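Local coordinates for DUF7790 domain-containing protein (Leptospira interrogans serogroup Icterohaemorrhagiae serovar copenhageni, PDB 6ULO), which is of unknown function but carries a Rossmann-like alpha/beta domain that the full-length protein probably attaches to a membrane through a transmembrane helix, at residues 58-63 with 248-253; 239-244 with 285-290; 279-284 with 316-321. All coordinates share one frame; numbering follows the deposited sequence. Where two conformers were deposited one is given.

Contact 1 (58-63 with 248-253); sequences PHVQNL and SSLVVR
Leu-63 and Leu-250 form the largest part of this contact, which is mainly apolar. Their side chains cross at about a right angle, with Leu-63 CD1 lying 3.8 Å from Leu-250 CD1 and equally near its CG. In Leu-250, CD1 is anti to CA (chi2 -179°), which extends this methyl across the gap. There it also lies 3.4 Å from His-59 O and against His-59 CB, while the imidazole leads away from the strand. Val-60 adds a second apolar pair: its CG1, anti to the carbonyl carbon, meets Val-252 CG2 at 4.1 Å, again nearly at right angles. The other branch of Leu-63 touches polar atoms, with CD2 3.6 Å from Ser-248 O and at a similar distance from Ser-248 OG.

The polar link between the segments is a water. It donates to Leu-63 O (2.8 Å) and is also hydrogen-bonded to Ser-248 OG at 3.0 Å. Leu-63 is brought to this point by a type II turn that follows the helix, closed by Leu-63 N bonding to Val-60 O at 3.1 Å. The turn lets Val-60 and Leu-63 both pack against the strand.

Within the fold, helix 57-60 and its turn cover part of one face of the central sheet. Val-60 and Leu-63 reach Ile-220 of strand 218-222, and His-59 continues over Val-280 of strand 277-282 and Val-317 of strand 315-318, so four adjacent strands are spanned. Val-251 points to the opposite face, where it packs on Ile-283 and Phe-286 of helix 283-291.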
ATOM      1  N   PRO A  58     -16.235   3.073   0.587  1.00 14.31           N
ATOM      2  CA  PRO A  58     -17.309   2.233   1.151  1.00 15.60           C
ATOM      3  C   PRO A  58     -16.926   0.774   1.258  1.00 15.59           C
ATOM      4  O   PRO A  58     -17.523   0.063   2.072  1.00 17.59           O
ATOM      5  CB  PRO A  58     -18.486   2.426   0.184  1.00 16.56           C
ATOM      6  CG  PRO A  58     -17.962   3.198  -0.988  1.00 17.46           C
ATOM      7  CD  PRO A  58     -16.650   3.820  -0.619  1.00 13.91           C
ATOM      8  N   HIS A  59     -15.960   0.320   0.460  1.00 13.74           N
ATOM      9  CA  HIS A  59     -15.487  -1.062   0.520  1.00 13.97           C
ATOM     10  C   HIS A  59     -14.488  -1.304   1.637  1.00 14.12           C
ATOM     11  O   HIS A  59     -14.546  -2.350   2.299  1.00 14.81           O
ATOM     12  CB  HIS A  59     -14.869  -1.427  -0.822  1.00 13.50           C
ATOM     13  CG  HIS A  59     -15.845  -1.346  -1.941  1.00 14.11           C
ATOM     14  ND1 HIS A  59     -16.804  -2.311  -2.145  1.00 16.29           N
ATOM     15  CD2 HIS A  59     -16.051  -0.393  -2.883  1.00 15.77           C
ATOM     16  CE1 HIS A  59     -17.553  -1.959  -3.170  1.00 15.59           C
ATOM     17  NE2 HIS A  59     -17.117  -0.804  -3.635  1.00 15.97           N
ATOM     18  N   VAL A  60     -13.537  -0.391   1.835  1.00 13.56           N
ATOM     19  CA  VAL A  60     -12.469  -0.640   2.792  1.00 13.35           C
ATOM     20  C   VAL A  60     -12.707  -0.059   4.177  1.00 13.48           C
ATOM     21  O   VAL A  60     -11.988  -0.432   5.110  1.00 14.47           O
ATOM     22  CB  VAL A  60     -11.107  -0.164   2.244  1.00 12.77           C
ATOM     23  CG1 VAL A  60     -10.780  -0.838   0.934  1.00 13.94           C
ATOM     24  CG2 VAL A  60     -11.076   1.358   2.113  1.00 13.35           C
ATOM     25  N   GLN A  61     -13.651   0.863   4.343  1.00 14.54           N
ATOM     26  CA  GLN A  61     -13.760   1.549   5.623  0.59 16.45           C
ATOM     27  C   GLN A  61     -13.970   0.552   6.759  1.00 16.06           C
ATOM     28  O   GLN A  61     -14.788  -0.374   6.673  1.00 16.60           O
ATOM     29  CB  GLN A  61     -14.874   2.593   5.601  0.59 19.19           C
ATOM     30  CG  GLN A  61     -16.256   2.052   5.322  0.59 22.17           C
ATOM     31  CD  GLN A  61     -17.256   3.170   5.190  0.59 25.97           C
ATOM     32  OE1 GLN A  61     -16.943   4.319   5.501  0.59 28.04           O
ATOM     33  NE2 GLN A  61     -18.461   2.854   4.714  0.59 27.75           N
ATOM     34  N   ASN A  62     -13.166   0.713   7.818  1.00 14.79           N
ATOM     35  CA  ASN A  62     -13.295  -0.068   9.047  1.00 15.63           C
ATOM     36  C   ASN A  62     -13.025  -1.557   8.887  1.00 15.44           C
ATOM     37  O   ASN A  62     -13.326  -2.317   9.797  1.00 17.19           O
ATOM     38  CB  ASN A  62     -14.647   0.158   9.718  1.00 18.77           C
ATOM     39  CG  ASN A  62     -14.857   1.593  10.061  1.00 22.40           C
ATOM     40  OD1 ASN A  62     -13.945   2.258  10.541  1.00 23.76           O
ATOM     41  ND2 ASN A  62     -16.055   2.098   9.799  1.00 25.21           N
ATOM     42  N   LEU A  63     -12.412  -2.019   7.789  1.00 14.60           N
ATOM     43  CA  LEU A  63     -12.089  -3.450   7.696  1.00 14.93           C
ATOM     44  C   LEU A  63     -11.100  -3.910   8.762  1.00 14.98           C
ATOM     45  O   LEU A  63     -11.125  -5.085   9.152  1.00 16.34           O
ATOM     46  CB  LEU A  63     -11.538  -3.784   6.312  1.00 15.81           C
ATOM     47  CG  LEU A  63     -12.552  -3.838   5.198  1.00 17.22           C
ATOM     48  CD1 LEU A  63     -11.828  -4.185   3.915  1.00 17.48           C
ATOM     49  CD2 LEU A  63     -13.644  -4.840   5.485  1.00 19.25           C
ATOM     50  N   SER A 248     -14.200 -10.692   5.768  1.00 18.23           N
ATOM     51  CA  SER A 248     -14.432  -9.441   5.051  1.00 17.15           C
ATOM     52  C   SER A 248     -13.186  -8.922   4.346  1.00 15.49           C
ATOM     53  O   SER A 248     -13.270  -7.939   3.621  1.00 16.80           O
ATOM     54  CB  SER A 248     -14.924  -8.375   6.024  1.00 20.03           C
ATOM     55  OG  SER A 248     -13.928  -8.135   7.001  1.00 21.60           O
ATOM     56  N   SER A 249     -12.054  -9.595   4.488  1.00 14.39           N
ATOM     57  CA  SER A 249     -10.778  -9.111   3.961  0.55 13.78           C
ATOM     58  C   SER A 249     -10.854  -8.918   2.452  1.00 13.69           C
ATOM     59  O   SER A 249     -11.436  -9.753   1.748  1.00 13.63           O
ATOM     60  CB  SER A 249      -9.683 -10.146   4.255  0.55 13.02           C
ATOM     61  OG  SER A 249      -9.588 -10.434   5.640  0.55 12.65           O
ATOM     62  N   LEU A 250     -10.223  -7.843   1.940  1.00 13.00           N
ATOM     63  CA  LEU A 250     -10.279  -7.490   0.518  1.00 13.13           C
ATOM     64  C   LEU A 250      -8.902  -7.377  -0.122  1.00 12.12           C
ATOM     65  O   LEU A 250      -7.942  -6.890   0.500  1.00 12.64           O
ATOM     66  CB  LEU A 250     -10.953  -6.110   0.308  1.00 14.15           C
ATOM     67  CG  LEU A 250     -12.429  -6.034   0.617  1.00 15.43           C
ATOM     68  CD1 LEU A 250     -12.942  -4.623   0.331  1.00 16.14           C
ATOM     69  CD2 LEU A 250     -13.202  -7.071  -0.204  1.00 16.80           C
ATOM     70  N   VAL A 251      -8.831  -7.822  -1.374  1.00 11.95           N
ATOM     71  CA  VAL A 251      -7.846  -7.370  -2.352  1.00 11.65           C
ATOM     72  C   VAL A 251      -8.290  -6.029  -2.903  1.00 11.02           C
ATOM     73  O   VAL A 251      -9.471  -5.858  -3.234  1.00 12.08           O
ATOM     74  CB  VAL A 251      -7.755  -8.370  -3.521  1.00 12.02           C
ATOM     75  CG1 VAL A 251      -6.839  -7.847  -4.624  1.00 13.22           C
ATOM     76  CG2 VAL A 251      -7.336  -9.775  -3.064  1.00 13.16           C
ATOM     77  N   VAL A 252      -7.355  -5.103  -3.074  1.00 10.97           N
ATOM     78  CA  VAL A 252      -7.557  -3.883  -3.830  1.00 10.68           C
ATOM     79  C   VAL A 252      -6.570  -3.877  -4.992  1.00 10.33           C
ATOM     80  O   VAL A 252      -5.366  -4.074  -4.798  1.00 11.12           O
ATOM     81  CB  VAL A 252      -7.333  -2.650  -2.940  1.00 11.23           C
ATOM     82  CG1 VAL A 252      -7.440  -1.351  -3.788  1.00 12.83           C
ATOM     83  CG2 VAL A 252      -8.272  -2.661  -1.747  1.00 13.05           C
ATOM     84  N   ARG A 253      -7.066  -3.613  -6.208  1.00 10.13           N
ATOM     85  CA  ARG A 253      -6.201  -3.544  -7.383  1.00 10.55           C
ATOM     86  C   ARG A 253      -6.780  -2.510  -8.343  1.00 10.60           C
ATOM     87  O   ARG A 253      -7.925  -2.053  -8.203  1.00 11.24           O
ATOM     88  CB  ARG A 253      -6.096  -4.909  -8.108  1.00 11.35           C
ATOM     89  CG  ARG A 253      -7.415  -5.372  -8.710  1.00 11.72           C
ATOM     90  CD  ARG A 253      -7.274  -6.563  -9.621  1.00 12.44           C
ATOM     91  NE  ARG A 253      -6.802  -7.766  -8.936  1.00 12.58           N
ATOM     92  CZ  ARG A 253      -7.577  -8.683  -8.363  1.00 12.68           C
ATOM     93  NH1 ARG A 253      -8.893  -8.534  -8.317  1.00 13.85           N
ATOM     94  NH2 ARG A 253      -7.020  -9.775  -7.812  1.00 12.76           N
TER
HETATM   95  O   HOH W   1     -11.122  -7.447   7.603  1.00 26.86           O

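Contact 2 (239-244 with 285-290)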
ATOM      1  N   SER A 239       1.843 -18.041  -1.755  1.00 13.03           N
ATOM      2  CA  SER A 239       1.905 -17.023  -0.712  0.59 13.02           C
ATOM      3  C   SER A 239       0.522 -16.438  -0.420  1.00 12.70           C
ATOM      4  O   SER A 239       0.202 -16.202   0.747  1.00 13.48           O
ATOM      5  CB  SER A 239       2.946 -15.941  -1.018  0.59 13.81           C
ATOM      6  OG  SER A 239       2.615 -15.274  -2.207  0.59 14.28           O
ATOM      7  N   ILE A 240      -0.325 -16.229  -1.440  1.00 12.89           N
ATOM      8  CA  ILE A 240      -1.662 -15.709  -1.164  1.00 12.16           C
ATOM      9  C   ILE A 240      -2.507 -16.744  -0.425  1.00 12.25           C
ATOM     10  O   ILE A 240      -3.235 -16.404   0.515  1.00 14.00           O
ATOM     11  CB  ILE A 240      -2.341 -15.173  -2.434  1.00 12.36           C
ATOM     12  CG1 ILE A 240      -1.473 -14.076  -3.073  1.00 12.91           C
ATOM     13  CG2 ILE A 240      -3.755 -14.675  -2.105  1.00 14.29           C
ATOM     14  CD1 ILE A 240      -1.291 -12.862  -2.245  1.00 13.58           C
ATOM     15  N   LEU A 241      -2.411 -18.024  -0.817  1.00 13.05           N
ATOM     16  CA  LEU A 241      -3.140 -19.063  -0.096  1.00 14.29           C
ATOM     17  C   LEU A 241      -2.708 -19.157   1.351  1.00 14.03           C
ATOM     18  O   LEU A 241      -3.502 -19.551   2.208  1.00 15.21           O
ATOM     19  CB  LEU A 241      -2.969 -20.416  -0.793  1.00 16.46           C
ATOM     20  CG  LEU A 241      -4.117 -20.676  -1.779  1.00 18.76           C
ATOM     21  CD1 LEU A 241      -4.248 -19.647  -2.893  1.00 20.74           C
ATOM     22  CD2 LEU A 241      -4.001 -22.088  -2.329  1.00 20.78           C
ATOM     23  N   ASN A 242      -1.442 -18.832   1.635  1.00 12.93           N
ATOM     24  CA  ASN A 242      -0.907 -18.934   2.982  1.00 13.31           C
ATOM     25  C   ASN A 242      -1.309 -17.773   3.883  1.00 13.32           C
ATOM     26  O   ASN A 242      -1.086 -17.831   5.094  1.00 14.30           O
ATOM     27  CB  ASN A 242       0.626 -19.041   2.910  1.00 13.76           C
ATOM     28  CG  ASN A 242       1.241 -19.361   4.231  1.00 13.88           C
ATOM     29  OD1 ASN A 242       0.892 -20.376   4.874  1.00 14.88           O
ATOM     30  ND2 ASN A 242       2.173 -18.508   4.658  1.00 13.66           N
ATOM     31  N   LEU A 243      -1.902 -16.718   3.347  1.00 13.77           N
ATOM     32  CA  LEU A 243      -2.256 -15.574   4.193  1.00 13.50           C
ATOM     33  C   LEU A 243      -3.444 -15.935   5.073  1.00 14.04           C
ATOM     34  O   LEU A 243      -4.464 -16.428   4.552  1.00 14.80           O
ATOM     35  CB  LEU A 243      -2.642 -14.354   3.358  1.00 14.21           C
ATOM     36  CG  LEU A 243      -1.526 -13.706   2.544  1.00 14.10           C
ATOM     37  CD1 LEU A 243      -2.130 -12.618   1.646  1.00 15.17           C
ATOM     38  CD2 LEU A 243      -0.419 -13.116   3.447  1.00 15.07           C
ATOM     39  N   PRO A 244      -3.370 -15.681   6.384  1.00 13.47           N
ATOM     40  CA  PRO A 244      -4.571 -15.756   7.229  1.00 14.22           C
ATOM     41  C   PRO A 244      -5.434 -14.532   6.948  1.00 14.71           C
ATOM     42  O   PRO A 244      -4.920 -13.414   6.865  1.00 15.62           O
ATOM     43  CB  PRO A 244      -3.992 -15.731   8.646  1.00 14.16           C
ATOM     44  CG  PRO A 244      -2.740 -14.925   8.509  1.00 14.36           C
ATOM     45  CD  PRO A 244      -2.182 -15.220   7.132  1.00 14.53           C
ATOM     46  N   ASN A 285     -12.171 -15.161  -1.865  1.00 16.03           N
ATOM     47  CA  ASN A 285     -12.585 -15.376  -3.251  1.00 16.73           C
ATOM     48  C   ASN A 285     -11.366 -15.442  -4.165  1.00 15.43           C
ATOM     49  O   ASN A 285     -11.246 -16.347  -5.001  1.00 15.21           O
ATOM     50  CB  ASN A 285     -13.551 -14.252  -3.660  1.00 17.22           C
ATOM     51  CG  ASN A 285     -14.037 -14.377  -5.110  1.00 17.44           C
ATOM     52  OD1 ASN A 285     -13.282 -14.120  -6.039  1.00 17.50           O
ATOM     53  ND2 ASN A 285     -15.308 -14.755  -5.299  1.00 20.18           N
ATOM     54  N   PHE A 286     -10.417 -14.538  -3.969  1.00 14.56           N
ATOM     55  CA  PHE A 286      -9.204 -14.548  -4.775  1.00 13.18           C
ATOM     56  C   PHE A 286      -8.441 -15.856  -4.604  1.00 13.97           C
ATOM     57  O   PHE A 286      -7.905 -16.382  -5.572  1.00 13.52           O
ATOM     58  CB  PHE A 286      -8.350 -13.343  -4.377  1.00 12.83           C
ATOM     59  CG  PHE A 286      -7.134 -13.105  -5.236  1.00 13.01           C
ATOM     60  CD1 PHE A 286      -7.206 -13.194  -6.630  1.00 13.24           C
ATOM     61  CD2 PHE A 286      -5.926 -12.721  -4.647  1.00 13.20           C
ATOM     62  CE1 PHE A 286      -6.097 -12.911  -7.417  1.00 13.82           C
ATOM     63  CE2 PHE A 286      -4.810 -12.424  -5.435  1.00 13.30           C
ATOM     64  CZ  PHE A 286      -4.896 -12.508  -6.825  1.00 13.20           C
ATOM     65  N   GLN A 287      -8.400 -16.397  -3.386  1.00 14.45           N
ATOM     66  CA  GLN A 287      -7.733 -17.677  -3.147  1.00 14.23           C
ATOM     67  C   GLN A 287      -8.377 -18.810  -3.945  1.00 14.82           C
ATOM     68  O   GLN A 287      -7.670 -19.687  -4.445  1.00 14.61           O
ATOM     69  CB  GLN A 287      -7.730 -17.994  -1.652  1.00 15.20           C
ATOM     70  CG  GLN A 287      -6.799 -17.059  -0.866  1.00 15.61           C
ATOM     71  CD  GLN A 287      -6.996 -17.203   0.640  1.00 15.72           C
ATOM     72  OE1 GLN A 287      -8.072 -17.584   1.075  1.00 17.12           O
ATOM     73  NE2 GLN A 287      -5.963 -16.916   1.427  1.00 16.46           N
ATOM     74  N   LYS A 288      -9.705 -18.767  -4.132  1.00 15.94           N
ATOM     75  CA  LYS A 288     -10.360 -19.725  -5.023  1.00 17.68           C
ATOM     76  C   LYS A 288      -9.862 -19.581  -6.457  1.00 16.90           C
ATOM     77  O   LYS A 288      -9.551 -20.575  -7.127  1.00 17.10           O
ATOM     78  CB  LYS A 288     -11.882 -19.563  -4.991  1.00 18.98           C
ATOM     79  CG  LYS A 288     -12.564 -19.767  -3.658  1.00 21.45           C
ATOM     80  CD  LYS A 288     -14.074 -19.473  -3.792  1.00 23.77           C
ATOM     81  CE  LYS A 288     -14.843 -19.840  -2.547  1.00 24.61           C
ATOM     82  NZ  LYS A 288     -14.820 -21.315  -2.261  1.00 24.43           N
ATOM     83  N   TRP A 289      -9.822 -18.347  -6.975  1.00 15.90           N
ATOM     84  CA  TRP A 289      -9.334 -18.163  -8.341  1.00 15.87           C
ATOM     85  C   TRP A 289      -7.909 -18.673  -8.490  1.00 15.76           C
ATOM     86  O   TRP A 289      -7.582 -19.353  -9.465  1.00 16.58           O
ATOM     87  CB  TRP A 289      -9.436 -16.684  -8.748  1.00 15.87           C
ATOM     88  CG  TRP A 289     -10.850 -16.286  -9.003  1.00 16.54           C
ATOM     89  CD1 TRP A 289     -11.738 -15.739  -8.102  1.00 17.92           C
ATOM     90  CD2 TRP A 289     -11.542 -16.363 -10.250  1.00 18.28           C
ATOM     91  NE1 TRP A 289     -12.955 -15.508  -8.724  1.00 18.60           N
ATOM     92  CE2 TRP A 289     -12.848 -15.875 -10.038  1.00 18.46           C
ATOM     93  CE3 TRP A 289     -11.187 -16.814 -11.529  1.00 19.12           C
ATOM     94  CZ2 TRP A 289     -13.793 -15.838 -11.047  1.00 20.05           C
ATOM     95  CZ3 TRP A 289     -12.135 -16.764 -12.529  1.00 19.24           C
ATOM     96  CH2 TRP A 289     -13.410 -16.277 -12.281  1.00 20.40           C
ATOM     97  N   LEU A 290      -7.054 -18.374  -7.517  1.00 14.95           N
ATOM     98  CA  LEU A 290      -5.650 -18.779  -7.611  1.00 14.09           C
ATOM     99  C   LEU A 290      -5.477 -20.288  -7.516  1.00 15.42           C
ATOM    100  O   LEU A 290      -4.480 -20.810  -8.020  1.00 18.34           O
ATOM    101  CB  LEU A 290      -4.848 -18.073  -6.524  1.00 14.21           C
ATOM    102  CG  LEU A 290      -4.729 -16.548  -6.656  1.00 14.11           C
ATOM    103  CD1 LEU A 290      -3.957 -16.061  -5.456  1.00 13.99           C
ATOM    104  CD2 LEU A 290      -4.041 -16.216  -7.963  1.00 15.30           C
TER
HETATM  105  O   HOH W   2      -5.433 -18.754   3.937  1.00 35.32           O
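Ile-240 O is gripped from two sides, near where helix 234-241 gives way to the loop. Gln-287 NE2 donates to it at 2.9 Å with an N-H...O angle of 165°, while Leu-243 N reaches the same oxygen at 3.1 Å from the opposite face of the carbonyl plane. The amide nitrogen of Gln-287 is tilted 28° from that plane, but the acceptor lies close to the plane of the Gln-287 carboxamide. The glutamine arrives with its chain extended beyond CG. A water donates to Leu-241 O at 2.7 Å and Leu-243 O at 2.6 Å, and accepts a weak bond from Gln-287 NE2 at 3.2 Å.

Next to this polar cluster the packing is apolar and close. Leu-290 CD1 sits 3.5 Å from Ile-240 CB and also touches its CG2. The same methyl lies 3.7 Å above one face of the Phe-286 ring, offset toward the rim. Ile-240 CG2, anti to the backbone N, approaches Phe-286 CD2 at 3.9 Å. On the outer side, Leu-241 and Leu-290 slide past each other in opposite directions. Ile-240 and Leu-243 continue onto Ile-221 of strand 218-222, and Phe-286 makes a cation-pi contact with Arg-253.

Chemically, a neutral carboxamide serves the carbonyl-rich end of helix 234-241, where it probably offsets partial negative charge, while apolar packing of aliphatic side chains and the Phe-286 ring fills the buried side.

Contact 3 (279-284 with 316-321); sequences CVQKIS and TVVDKE
Val-280 and the Thr-316 to Val-318 strand are joined through both polar atoms of the valine backbone. Val-280 N donates to Thr-316 O at 2.9 Å, and Val-318 N donates to Val-280 O, also at 2.9 Å. Both N-H...O angles are at least 160°, and each donor lies nearly along the C=O axis. Thr-316 O also receives a CA-H...O contact from Cys-279 CA at 3.2 Å. The local strand axes differ by 21°, confirming a parallel pair.

The side chains divide between two faces. On one, Cys-279 SG meets Val-318 CG2 at 3.7 Å. Gln-281 lies beside Val-318, pointing the same way. Its CG is set anti to the backbone N (chi1 174°), and the extended chain beyond carries the carboxamide along the valine, with Gln-281 NE2 3.4 Å from Val-318 CG1. On the other face, Val-280 CG2 and Val-317 CG2 are 4.0 Å apart. Beyond the paired strands a water takes over: it accepts from Lys-282 N (2.9 Å) and donates to Val-318 O (2.6 Å), just where Lys-282 occupies the N-cap position of helix 283-291.

A second shell fixes these groups. Gln-281 NE2 bonds to Asn-285 OD1 and its OE1 accepts from Arg-253 NH1, while Thr-316 OG1 bonds to His-277 NE2. Helix 299-306 covers the Cys-279 face through Val-302 and Met-303; His-59 of helix 57-60 touches Val-280 and Val-317 on the other face.

Strand 315-318 is thus held between strand 277-282, parallel to it, and antiparallel strand 307-310, its hairpin partner. The hairpin forms one margin of a mixed sheet whose first five strands follow the 3-2-1-4-5 order of Rossmann-like folds.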
ATOM      1  N   CYS A 279     -10.803  -2.151  -8.547  1.00 12.41           N
ATOM      2  CA  CYS A 279     -11.411  -3.452  -8.323  1.00 12.81           C
ATOM      3  C   CYS A 279     -11.139  -3.912  -6.893  1.00 12.17           C
ATOM      4  O   CYS A 279      -9.998  -3.842  -6.404  1.00 12.65           O
ATOM      5  CB  CYS A 279     -10.851  -4.450  -9.330  1.00 14.00           C
ATOM      6  SG  CYS A 279     -11.477  -6.132  -9.182  1.00 14.93           S
ATOM      7  N   VAL A 280     -12.186  -4.393  -6.227  1.00 12.22           N
ATOM      8  CA  VAL A 280     -12.040  -5.076  -4.941  1.00 12.79           C
ATOM      9  C   VAL A 280     -12.546  -6.513  -5.082  1.00 12.19           C
ATOM     10  O   VAL A 280     -13.347  -6.832  -5.968  1.00 14.05           O
ATOM     11  CB  VAL A 280     -12.742  -4.339  -3.780  1.00 13.65           C
ATOM     12  CG1 VAL A 280     -12.145  -2.982  -3.638  1.00 14.16           C
ATOM     13  CG2 VAL A 280     -14.237  -4.257  -4.022  1.00 15.95           C
ATOM     14  N   GLN A 281     -12.083  -7.376  -4.182  1.00 12.63           N
ATOM     15  CA  GLN A 281     -12.385  -8.801  -4.261  1.00 13.47           C
ATOM     16  C   GLN A 281     -12.053  -9.388  -2.906  1.00 13.24           C
ATOM     17  O   GLN A 281     -10.958  -9.156  -2.392  1.00 13.14           O
ATOM     18  CB  GLN A 281     -11.498  -9.458  -5.326  1.00 12.55           C
ATOM     19  CG  GLN A 281     -11.600 -10.968  -5.412  1.00 13.53           C
ATOM     20  CD  GLN A 281     -10.771 -11.551  -6.546  1.00 13.41           C
ATOM     21  OE1 GLN A 281      -9.843 -10.897  -7.063  1.00 14.69           O
ATOM     22  NE2 GLN A 281     -11.105 -12.781  -6.946  1.00 14.85           N
ATOM     23  N   LYS A 282     -12.952 -10.162  -2.324  1.00 12.69           N
ATOM     24  CA  LYS A 282     -12.574 -10.791  -1.053  1.00 13.46           C
ATOM     25  C   LYS A 282     -11.329 -11.650  -1.238  1.00 13.92           C
ATOM     26  O   LYS A 282     -11.196 -12.362  -2.239  1.00 14.21           O
ATOM     27  CB  LYS A 282     -13.734 -11.631  -0.499  1.00 14.76           C
ATOM     28  CG  LYS A 282     -14.832 -10.793   0.176  1.00 18.81           C
ATOM     29  CD  LYS A 282     -15.932 -11.647   0.770  1.00 23.37           C
ATOM     30  CE  LYS A 282     -16.879 -10.814   1.625  1.00 26.79           C
ATOM     31  NZ  LYS A 282     -17.996 -11.617   2.174  1.00 29.91           N
ATOM     32  N   ILE A 283     -10.400 -11.586  -0.269  1.00 14.15           N
ATOM     33  CA  ILE A 283      -9.193 -12.413  -0.396  1.00 13.55           C
ATOM     34  C   ILE A 283      -9.547 -13.896  -0.455  1.00 14.13           C
ATOM     35  O   ILE A 283      -8.937 -14.662  -1.211  1.00 13.68           O
ATOM     36  CB  ILE A 283      -8.165 -12.123   0.711  1.00 13.55           C
ATOM     37  CG1 ILE A 283      -7.828 -10.646   0.793  1.00 14.57           C
ATOM     38  CG2 ILE A 283      -6.900 -12.876   0.424  1.00 14.87           C
ATOM     39  CD1 ILE A 283      -6.807 -10.303   1.874  1.00 14.16           C
ATOM     40  N   SER A 284     -10.568 -14.318   0.293  1.00 15.12           N
ATOM     41  CA  SER A 284     -10.996 -15.719   0.207  1.00 17.01           C
ATOM     42  C   SER A 284     -11.449 -16.074  -1.208  1.00 16.05           C
ATOM     43  O   SER A 284     -11.172 -17.179  -1.699  1.00 16.26           O
ATOM     44  CB  SER A 284     -12.135 -15.979   1.187  1.00 18.55           C
ATOM     45  OG  SER A 284     -13.253 -15.179   0.848  1.00 20.67           O
ATOM     46  N   THR A 316     -15.185  -2.292  -9.944  1.00 13.14           N
ATOM     47  CA  THR A 316     -15.709  -3.652 -10.021  1.00 13.06           C
ATOM     48  C   THR A 316     -15.534  -4.343  -8.672  1.00 13.69           C
ATOM     49  O   THR A 316     -14.542  -4.111  -7.966  1.00 13.82           O
ATOM     50  CB  THR A 316     -14.936  -4.406 -11.121  1.00 14.45           C
ATOM     51  OG1 THR A 316     -15.349  -3.927 -12.406  1.00 15.41           O
ATOM     52  CG2 THR A 316     -15.145  -5.890 -11.089  1.00 15.29           C
ATOM     53  N   VAL A 317     -16.518  -5.167  -8.309  1.00 14.41           N
ATOM     54  CA  VAL A 317     -16.382  -6.138  -7.225  1.00 15.80           C
ATOM     55  C   VAL A 317     -16.309  -7.505  -7.873  1.00 16.05           C
ATOM     56  O   VAL A 317     -17.225  -7.891  -8.602  1.00 16.87           O
ATOM     57  CB  VAL A 317     -17.581  -6.084  -6.269  1.00 17.09           C
ATOM     58  CG1 VAL A 317     -17.455  -7.142  -5.183  1.00 17.67           C
ATOM     59  CG2 VAL A 317     -17.787  -4.674  -5.710  1.00 17.89           C
ATOM     60  N   VAL A 318     -15.248  -8.259  -7.602  1.00 15.57           N
ATOM     61  CA  VAL A 318     -15.202  -9.650  -8.045  1.00 16.70           C
ATOM     62  C   VAL A 318     -15.875 -10.476  -6.957  1.00 18.34           C
ATOM     63  O   VAL A 318     -15.251 -10.803  -5.929  1.00 19.46           O
ATOM     64  CB  VAL A 318     -13.789 -10.151  -8.352  1.00 16.41           C
ATOM     65  CG1 VAL A 318     -13.817 -11.640  -8.683  1.00 16.92           C
ATOM     66  CG2 VAL A 318     -13.178  -9.367  -9.509  1.00 17.74           C
ATOM     67  N   ASP A 319     -17.154 -10.782  -7.170  1.00 20.99           N
ATOM     68  CA  ASP A 319     -17.958 -11.499  -6.205  1.00 24.05           C
ATOM     69  C   ASP A 319     -18.390 -12.867  -6.716  1.00 24.96           C
ATOM     70  O   ASP A 319     -19.117 -13.570  -6.010  1.00 28.14           O
ATOM     71  CB  ASP A 319     -19.175 -10.655  -5.783  1.00 26.89           C
ATOM     72  CG  ASP A 319     -19.955 -10.089  -6.965  1.00 29.52           C
ATOM     73  OD1 ASP A 319     -19.653 -10.427  -8.131  1.00 29.26           O
ATOM     74  OD2 ASP A 319     -20.868  -9.270  -6.718  1.00 32.42           O
ATOM     75  N   LYS A 320     -17.950 -13.266  -7.909  1.00 23.75           N
ATOM     76  CA  LYS A 320     -18.280 -14.548  -8.513  1.00 24.88           C
ATOM     77  C   LYS A 320     -17.047 -15.429  -8.489  1.00 25.13           C
ATOM     78  O   LYS A 320     -15.927 -14.963  -8.311  1.00 23.46           O
ATOM     79  CB  LYS A 320     -18.751 -14.345  -9.957  1.00 26.15           C
ATOM     80  CG  LYS A 320     -20.074 -13.588 -10.063  1.00 28.13           C
ATOM     81  CD  LYS A 320     -20.497 -13.280 -11.515  1.00 31.45           C
ATOM     82  CE  LYS A 320     -19.685 -12.150 -12.147  1.00 33.28           C
ATOM     83  NZ  LYS A 320     -20.178 -11.782 -13.506  1.00 34.68           N
ATOM     84  N   GLU A 321     -17.264 -16.713  -8.678  1.00 25.25           N
ATOM     85  CA  GLU A 321     -16.203 -17.675  -8.476  1.00 26.95           C
ATOM     86  C   GLU A 321     -15.829 -18.383  -9.757  1.00 28.65           C
ATOM     87  O   GLU A 321     -16.621 -18.457 -10.709  1.00 28.21           O
ATOM     88  CB  GLU A 321     -16.624 -18.697  -7.422  1.00 27.64           C
ATOM     89  CG  GLU A 321     -16.836 -18.041  -6.109  1.00 29.62           C
ATOM     90  CD  GLU A 321     -17.370 -18.966  -5.050  1.00 30.69           C
ATOM     91  OE1 GLU A 321     -17.667 -20.143  -5.346  1.00 31.06           O
ATOM     92  OE2 GLU A 321     -17.484 -18.495  -3.904  1.00 31.34           O
TER
HETATM   93  O   HOH W   3     -15.583 -10.819  -3.316  1.00 21.82           O

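In the fold
Contact 1 closes the longest loop: the chain leaves 58-63, builds four of the eight strands and most of the helices, and returns 185 residues later at 248-253. Contact 2 opens inside that loop, at 239-244, and closes beyond it at 285-290, so the two cross. Contact 3 opens at 279-284, after contact 1 has closed, and ends at 316-321; it is in series with contact 1 but crosses contact 2. Helix 283-291 serves contacts 2 and 3, and neighbouring strands 249-255 and 277-282 join contacts 1 and 3. Together they tie helix 57-60, strands 249-255, 277-282 and 315-318 of the mixed sheet and the two helices 234-241 and 283-291 into one unit.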